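Local coordinates for putative acetyl transferase (Pyrococcus furiosus, PDB 1VKC), which probably transfers an acyl group, most likely acetyl, as a member of the GNAT acetyltransferase family, to an acceptor that is not established, at residues Glu60-Val65 with Glu117-Glu122. Sequence-based numbering, arbitrary orientation. Where two conformers were deposited one is given.
Sequences EHKFFV and EEWAKE
Trp119, reaching from helix 108-122 across to strand 60-68, lays one face of its indole on the aliphatic chain of Lys62. This is the close-packed part of the contact: CB of Lys62 stands 3.5 Å from the centroid of the Trp119 six-membered ring, 15° off its normal, a CH-pi contact. The Lys62 chain leaves CB with CG anti to the backbone N, then bends at chi2 (71°), which leads it across the indole: CG lies near the ring-fusion bond, and CE comes within 3.8 Å of Trp119 NE1. Phe64, two residues farther along the same side of the strand, turns the edge of its ring toward the five-membered ring of Trp119 in an offset edge-to-face pair, centroids 5.6 Å apart and planes at 79°. The same edge meets the base of the tryptophan, with Phe64 CE2 3.7 Å from Trp119 CB. Strand 73-83, which neighbours 60-68 in the sheet, adds Ile81 against Trp119 and Val77 against Phe64. The Glu60 side is sparser: a single carboxylate oxygen, OE1, meets Trp119 CH2 obliquely at 3.4 Å, and its ionic link to Arg123 is long and weak. All four touching residues remain partly exposed, at the protein surface. The segments run roughly antiparallel, their axes 10.6 Å apart, and the large indole bridges this gap. Helix 108-122 begins at the end of an Arg-Gly-Leu-Gly-Ile-Gly sequence, consistent with the R-x-x-G-x-G acetyl-CoA-binding signature of GNAT enzymes. Apolar and aromatic packing joins the two segments. Lys62 serves two chemistries: its methylenes pack over one face of the indole, while its charge is paired outside the segments, in a salt bridge from NZ to Asp15 that probably helps keep the chain along the ring.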
loop_
_atom_site.group_PDB
_atom_site.type_symbol
_atom_site.label_atom_id
_atom_site.label_comp_id
_atom_site.label_asym_id
_atom_site.label_seq_id
_atom_site.Cartn_x
_atom_site.Cartn_y
_atom_site.Cartn_z
ATOM N N GLU A 60 -0.097 5.551 27.833
ATOM C CA GLU A 60 1.004 6.481 27.642
ATOM C C GLU A 60 1.836 6.020 26.439
ATOM O O GLU A 60 2.534 5.006 26.517
ATOM C CB GLU A 60 1.882 6.521 28.904
ATOM C CG GLU A 60 3.063 7.487 28.842
ATOM C CD GLU A 60 4.176 7.135 29.819
ATOM O OE1 GLU A 60 5.331 7.521 29.563
ATOM O OE2 GLU A 60 3.904 6.470 30.842
ATOM N N HIS A 61 1.774 6.785 25.342
ATOM C CA HIS A 61 2.416 6.398 24.074
ATOM C C HIS A 61 3.702 7.186 23.815
ATOM O O HIS A 61 3.829 8.349 24.215
ATOM C CB HIS A 61 1.437 6.574 22.901
ATOM C CG HIS A 61 1.214 8.005 22.498
ATOM N ND1 HIS A 61 0.072 8.706 22.827
ATOM C CD2 HIS A 61 1.988 8.863 21.790
ATOM C CE1 HIS A 61 0.153 9.933 22.340
ATOM N NE2 HIS A 61 1.309 10.056 21.713
ATOM N N LYS A 62 4.655 6.549 23.145
ATOM C CA LYS A 62 5.895 7.189 22.728
ATOM C C LYS A 62 6.258 6.712 21.339
ATOM O O LYS A 62 6.202 5.527 21.051
ATOM C CB LYS A 62 7.031 6.834 23.691
ATOM C CG LYS A 62 8.388 7.381 23.334
ATOM C CD LYS A 62 8.468 8.877 23.543
ATOM C CE LYS A 62 9.855 9.393 23.247
ATOM N NZ LYS A 62 9.946 10.870 23.470
ATOM N N PHE A 63 6.612 7.647 20.481
ATOM C CA PHE A 63 7.100 7.339 19.159
ATOM C C PHE A 63 8.515 7.820 19.031
ATOM O O PHE A 63 8.841 8.926 19.474
ATOM C CB PHE A 63 6.265 8.062 18.117
ATOM C CG PHE A 63 4.868 7.563 17.986
ATOM C CD1 PHE A 63 4.561 6.547 17.092
ATOM C CD2 PHE A 63 3.837 8.169 18.684
ATOM C CE1 PHE A 63 3.267 6.106 16.942
ATOM C CE2 PHE A 63 2.537 7.733 18.537
ATOM C CZ PHE A 63 2.248 6.697 17.654
ATOM N N PHE A 64 9.372 6.996 18.423
ATOM C CA PHE A 64 10.664 7.467 17.893
ATOM C C PHE A 64 10.653 7.315 16.380
ATOM O O PHE A 64 10.116 6.338 15.861
ATOM C CB PHE A 64 11.834 6.686 18.458
ATOM C CG PHE A 64 12.089 6.938 19.909
ATOM C CD1 PHE A 64 12.764 8.092 20.322
ATOM C CD2 PHE A 64 11.665 6.033 20.869
ATOM C CE1 PHE A 64 13.025 8.329 21.689
ATOM C CE2 PHE A 64 11.911 6.268 22.230
ATOM C CZ PHE A 64 12.606 7.424 22.628
ATOM N N VAL A 65 11.269 8.261 15.679
ATOM C CA VAL A 65 11.417 8.149 14.241
ATOM C C VAL A 65 12.873 8.234 13.822
ATOM O O VAL A 65 13.687 8.891 14.487
ATOM C CB VAL A 65 10.573 9.220 13.484
ATOM C CG1 VAL A 65 9.086 8.979 13.712
ATOM C CG2 VAL A 65 10.961 10.639 13.897
ATOM N N GLU A 117 13.932 0.422 23.997
ATOM C CA GLU A 117 14.359 -0.272 25.210
ATOM C C GLU A 117 14.943 0.700 26.245
ATOM O O GLU A 117 14.632 0.630 27.451
ATOM C CB GLU A 117 15.351 -1.359 24.853
ATOM C CG GLU A 117 14.692 -2.515 24.092
ATOM C CD GLU A 117 15.645 -3.654 23.784
ATOM O OE1 GLU A 117 15.342 -4.460 22.868
ATOM O OE2 GLU A 117 16.691 -3.762 24.466
ATOM N N GLU A 118 15.746 1.630 25.759
ATOM C CA GLU A 118 16.334 2.659 26.624
ATOM C C GLU A 118 15.251 3.537 27.269
ATOM O O GLU A 118 15.293 3.771 28.481
ATOM C CB GLU A 118 17.356 3.485 25.841
ATOM C CG GLU A 118 18.627 2.690 25.553
ATOM C CD GLU A 118 19.507 3.269 24.438
ATOM O OE1 GLU A 118 19.104 4.263 23.783
ATOM O OE2 GLU A 118 20.615 2.706 24.216
ATOM N N TRP A 119 14.274 3.983 26.473
ATOM C CA TRP A 119 13.195 4.810 26.965
ATOM C C TRP A 119 12.300 4.049 27.938
ATOM O O TRP A 119 11.922 4.587 28.974
ATOM C CB TRP A 119 12.373 5.371 25.815
ATOM C CG TRP A 119 11.297 6.346 26.242
ATOM C CD1 TRP A 119 11.445 7.692 26.469
ATOM C CD2 TRP A 119 9.929 6.052 26.462
ATOM N NE1 TRP A 119 10.238 8.244 26.830
ATOM C CE2 TRP A 119 9.286 7.259 26.830
ATOM C CE3 TRP A 119 9.158 4.883 26.384
ATOM C CZ2 TRP A 119 7.925 7.324 27.125
ATOM C CZ3 TRP A 119 7.807 4.948 26.679
ATOM C CH2 TRP A 119 7.202 6.167 27.042
ATOM N N ALA A 120 11.970 2.801 27.599
ATOM C CA ALA A 120 11.204 1.940 28.485
ATOM C C ALA A 120 11.859 1.856 29.892
ATOM O O ALA A 120 11.188 2.012 30.909
ATOM C CB ALA A 120 11.041 0.518 27.839
ATOM N N LYS A 121 13.165 1.641 29.923
ATOM C CA LYS A 121 13.911 1.571 31.174
ATOM C C LYS A 121 13.758 2.880 31.983
ATOM O O LYS A 121 13.548 2.835 33.196
ATOM C CB LYS A 121 15.390 1.276 30.898
ATOM C CG LYS A 121 16.130 0.583 32.047
ATOM C CD LYS A 121 17.409 -0.092 31.527
ATOM C CE LYS A 121 18.202 -0.765 32.644
ATOM N NZ LYS A 121 19.493 -1.331 32.146
ATOM N N GLU A 122 13.869 4.024 31.302
ATOM C CA GLU A 122 13.701 5.364 31.939
ATOM C C GLU A 122 12.367 5.521 32.599
ATOM O O GLU A 122 12.249 6.216 33.605
ATOM C CB GLU A 122 13.782 6.479 30.903
ATOM C CG GLU A 122 15.124 6.678 30.267
ATOM C CD GLU A 122 15.086 7.736 29.180
ATOM O OE1 GLU A 122 16.049 7.772 28.393
ATOM O OE2 GLU A 122 14.104 8.525 29.113
#